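Local structure of endoglucanase A (6Q1I) at residues A[19-24]-A[69-74]. The protein hydrolyses internal beta-1,4-glucosidic linkages of barley beta-glucan, lichenan and carboxymethylcellulose, also cleaves xylan, and prefers the longer cello-oligosaccharides. Residues are numbered along the deposited sequence; the frame is centred on the assembly and turned at random. Where two conformers were deposited one is given.
Sequences QEMGVG and FKTIRI
Three carbonyl oxygens of residues 19-24, those of E20, M21 and V23, are taken up by donors of K70 and T71. One bond is backbone to backbone: K70 N gives its hydrogen to V23 O at 2.9 Å, nearly straight (159° at the hydrogen) and nearly along the C=O axis, while F69 CA adds a C-H···O contact to the same oxygen. T71 uses its side chain instead. With OG1 beside its own backbone N (chi1 -64°), the hydroxyl donates to M21 O at 2.7 Å, in the carbonyl plane on a lone pair; a short, branched threonine suits this spot, since its CG2 is left to meet M21 CE. T71 N, buried here, finds no partner.

Charge is met at the end of helix 14-20. The long K70 chain, bent at chi3, runs alongside E20, and its NZ makes a weak hydrogen bond to E20 O and a salt bridge to E20 OE1 at 3.6 Å. Lysine thus pairs with the carboxylate and with a carbonyl at the helix end, where the helix dipole would also favour a cation.

Apolar contact is lighter: V23 CG1 lies 4.0 Å from F69 CD2, the two side chains crossing obliquely. Glycines permit the close backbone approach. G22 turns the chain out of the helix with positive phi (65°), and G24 CA sits 3.0 Å from T71 O, a closeness that the absence of a CB allows.

The contact joins the starts of strands 23-27 and 71-74, the first two parallel strands of the catalytic TIM barrel. Helix 343-356 packs on V23, F69 and K70, strand 109-113 flanks T71 through Y109, and G24 makes backbone hydrogen bonds to C314 and W316 of strand 314-318, closing the barrel.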
ATOM      1  N   GLN A  19       1.310 -14.383  -7.443  1.00 12.25           N
ATOM      2  CA  GLN A  19       0.430 -15.541  -7.334  1.00 13.91           C
ATOM      3  C   GLN A  19       0.289 -16.033  -5.902  1.00 13.21           C
ATOM      4  O   GLN A  19      -0.721 -16.665  -5.573  1.00 14.16           O
ATOM      5  CB  GLN A  19       0.940 -16.683  -8.220  1.00 16.97           C
ATOM      6  CG  GLN A  19       0.823 -16.405  -9.702  1.00 21.62           C
ATOM      7  CD  GLN A  19       1.211 -17.593 -10.551  1.00 29.45           C
ATOM      8  OE1 GLN A  19       2.390 -17.861 -10.763  1.00 34.00           O
ATOM      9  NE2 GLN A  19       0.217 -18.316 -11.035  1.00 32.48           N
ATOM     10  N   GLU A  20       1.267 -15.739  -5.040  1.00 12.60           N
ATOM     11  CA  GLU A  20       1.341 -16.305  -3.702  1.00 13.09           C
ATOM     12  C   GLU A  20       0.985 -15.330  -2.589  1.00 12.44           C
ATOM     13  O   GLU A  20       0.926 -15.747  -1.429  1.00 13.42           O
ATOM     14  CB  GLU A  20       2.761 -16.830  -3.436  1.00 15.82           C
ATOM     15  CG  GLU A  20       3.236 -17.871  -4.420  1.00 20.21           C
ATOM     16  CD  GLU A  20       2.347 -19.079  -4.433  1.00 26.91           C
ATOM     17  OE1 GLU A  20       1.798 -19.419  -3.364  1.00 29.54           O
ATOM     18  OE2 GLU A  20       2.184 -19.678  -5.515  1.00 31.50           O
ATOM     19  N   MET A  21       0.755 -14.052  -2.895  1.00 10.84           N
ATOM     20  CA  MET A  21       0.660 -13.031  -1.850  1.00  9.73           C
ATOM     21  C   MET A  21      -0.654 -13.057  -1.066  1.00 10.24           C
ATOM     22  O   MET A  21      -0.717 -12.492   0.031  1.00 10.61           O
ATOM     23  CB  MET A  21       0.899 -11.648  -2.465  1.00  9.75           C
ATOM     24  CG  MET A  21       2.345 -11.409  -2.871  1.00 11.18           C
ATOM     25  SD  MET A  21       2.572  -9.894  -3.826  1.00 10.37           S
ATOM     26  CE  MET A  21       2.113  -8.636  -2.644  1.00 11.09           C
ATOM     27  N   GLY A  22      -1.698 -13.683  -1.592  1.00 10.09           N
ATOM     28  CA  GLY A  22      -2.898 -13.921  -0.816  1.00  9.10           C
ATOM     29  C   GLY A  22      -3.594 -12.641  -0.417  1.00  9.52           C
ATOM     30  O   GLY A  22      -3.607 -11.651  -1.153  1.00 10.33           O
ATOM     31  N   VAL A  23      -4.257 -12.693   0.736  1.00  9.54           N
ATOM     32  CA  VAL A  23      -4.834 -11.508   1.362  1.00  8.70           C
ATOM     33  C   VAL A  23      -3.828 -10.955   2.359  1.00  8.85           C
ATOM     34  O   VAL A  23      -3.123 -11.703   3.054  1.00  9.22           O
ATOM     35  CB  VAL A  23      -6.216 -11.796   1.987  1.00  9.72           C
ATOM     36  CG1 VAL A  23      -6.150 -12.825   3.127  1.00 10.15           C
ATOM     37  CG2 VAL A  23      -6.857 -10.516   2.470  1.00 11.04           C
ATOM     38  N   GLY A  24      -3.738  -9.625   2.408  1.00  8.19           N
ATOM     39  CA  GLY A  24      -2.720  -8.954   3.186  1.00  8.28           C
ATOM     40  C   GLY A  24      -3.301  -7.925   4.141  1.00  6.95           C
ATOM     41  O   GLY A  24      -4.510  -7.662   4.166  1.00  7.53           O
ATOM     42  N   PHE A  69      -3.330 -14.167   7.004  1.00  9.61           N
ATOM     43  CA  PHE A  69      -2.812 -13.218   6.027  1.00  9.30           C
ATOM     44  C   PHE A  69      -1.426 -13.670   5.577  1.00  9.68           C
ATOM     45  O   PHE A  69      -0.631 -14.161   6.382  1.00 12.20           O
ATOM     46  CB  PHE A  69      -2.714 -11.831   6.662  1.00  8.95           C
ATOM     47  CG  PHE A  69      -4.048 -11.236   7.052  1.00  8.40           C
ATOM     48  CD1 PHE A  69      -4.541 -11.365   8.338  1.00  9.62           C
ATOM     49  CD2 PHE A  69      -4.799 -10.529   6.134  1.00  8.83           C
ATOM     50  CE1 PHE A  69      -5.752 -10.826   8.691  1.00 10.29           C
ATOM     51  CE2 PHE A  69      -6.014  -9.979   6.487  1.00 10.42           C
ATOM     52  CZ  PHE A  69      -6.495 -10.134   7.767  1.00 10.27           C
ATOM     53  N   LYS A  70      -1.119 -13.478   4.291  1.00  8.94           N
ATOM     54  CA  LYS A  70       0.167 -13.902   3.751  1.00  8.95           C
ATOM     55  C   LYS A  70       1.110 -12.752   3.441  1.00  8.49           C
ATOM     56  O   LYS A  70       2.293 -13.000   3.177  1.00  9.66           O
ATOM     57  CB  LYS A  70      -0.034 -14.775   2.505  1.00 10.37           C
ATOM     58  CG  LYS A  70      -0.506 -16.194   2.845  1.00 12.62           C
ATOM     59  CD  LYS A  70      -0.586 -17.078   1.612  1.00 14.01           C
ATOM     60  CE  LYS A  70       0.794 -17.477   1.103  1.00 16.91           C
ATOM     61  NZ  LYS A  70       0.708 -18.340  -0.116  1.00 19.03           N
ATOM     62  N   THR A  71       0.613 -11.518   3.450  1.00  7.45           N
ATOM     63  CA  THR A  71       1.387 -10.328   3.131  1.00  7.44           C
ATOM     64  C   THR A  71       1.106  -9.253   4.167  1.00  7.29           C
ATOM     65  O   THR A  71      -0.044  -9.071   4.586  1.00  8.07           O
ATOM     66  CB  THR A  71       0.965  -9.800   1.742  1.00  8.09           C
ATOM     67  OG1 THR A  71       1.300 -10.765   0.741  1.00  9.38           O
ATOM     68  CG2 THR A  71       1.661  -8.498   1.387  1.00  8.86           C
ATOM     69  N   ILE A  72       2.147  -8.519   4.564  1.00  7.59           N
ATOM     70  CA  ILE A  72       1.986  -7.276   5.312  1.00  6.71           C
ATOM     71  C   ILE A  72       2.634  -6.148   4.512  1.00  6.79           C
ATOM     72  O   ILE A  72       3.780  -6.271   4.055  1.00  8.13           O
ATOM     73  CB  ILE A  72       2.549  -7.367   6.745  1.00  7.55           C
ATOM     74  CG1 ILE A  72       1.640  -8.280   7.576  1.00  8.73           C
ATOM     75  CG2 ILE A  72       2.656  -5.978   7.360  1.00  7.88           C
ATOM     76  CD1 ILE A  72       2.020  -8.372   9.041  1.00 10.82           C
ATOM     77  N   ARG A  73       1.891  -5.065   4.327  1.00  6.36           N
ATOM     78  CA  ARG A  73       2.439  -3.825   3.791  1.00  6.46           C
ATOM     79  C   ARG A  73       2.819  -2.928   4.960  1.00  6.85           C
ATOM     80  O   ARG A  73       2.038  -2.772   5.908  1.00  6.92           O
ATOM     81  CB  ARG A  73       1.431  -3.151   2.861  1.00  6.63           C
ATOM     82  CG  ARG A  73       1.885  -1.848   2.214  1.00  6.29           C
ATOM     83  CD  ARG A  73       1.016  -1.540   1.040  1.00  6.99           C
ATOM     84  NE  ARG A  73       1.184  -0.268   0.333  1.00  7.10           N
ATOM     85  CZ  ARG A  73       0.474   0.838   0.549  1.00  6.36           C
ATOM     86  NH1 ARG A  73      -0.370   0.922   1.574  1.00  7.28           N
ATOM     87  NH2 ARG A  73       0.613   1.878  -0.263  1.00  7.11           N
ATOM     88  N   ILE A  74       4.050  -2.428   4.921  1.00  7.13           N
ATOM     89  CA  ILE A  74       4.602  -1.533   5.938  0.63  7.52           C
ATOM     90  C   ILE A  74       4.685  -0.151   5.300  1.00  7.07           C
ATOM     91  O   ILE A  74       5.742   0.240   4.775  1.00  7.62           O
ATOM     92  CB  ILE A  74       5.969  -2.023   6.444  0.63  7.73           C
ATOM     93  CG1 ILE A  74       5.858  -3.458   6.968  0.63  8.03           C
ATOM     94  CG2 ILE A  74       6.515  -1.086   7.531  0.63  8.57           C
ATOM     95  CD1 ILE A  74       7.187  -4.071   7.369  0.63  9.44           C
TER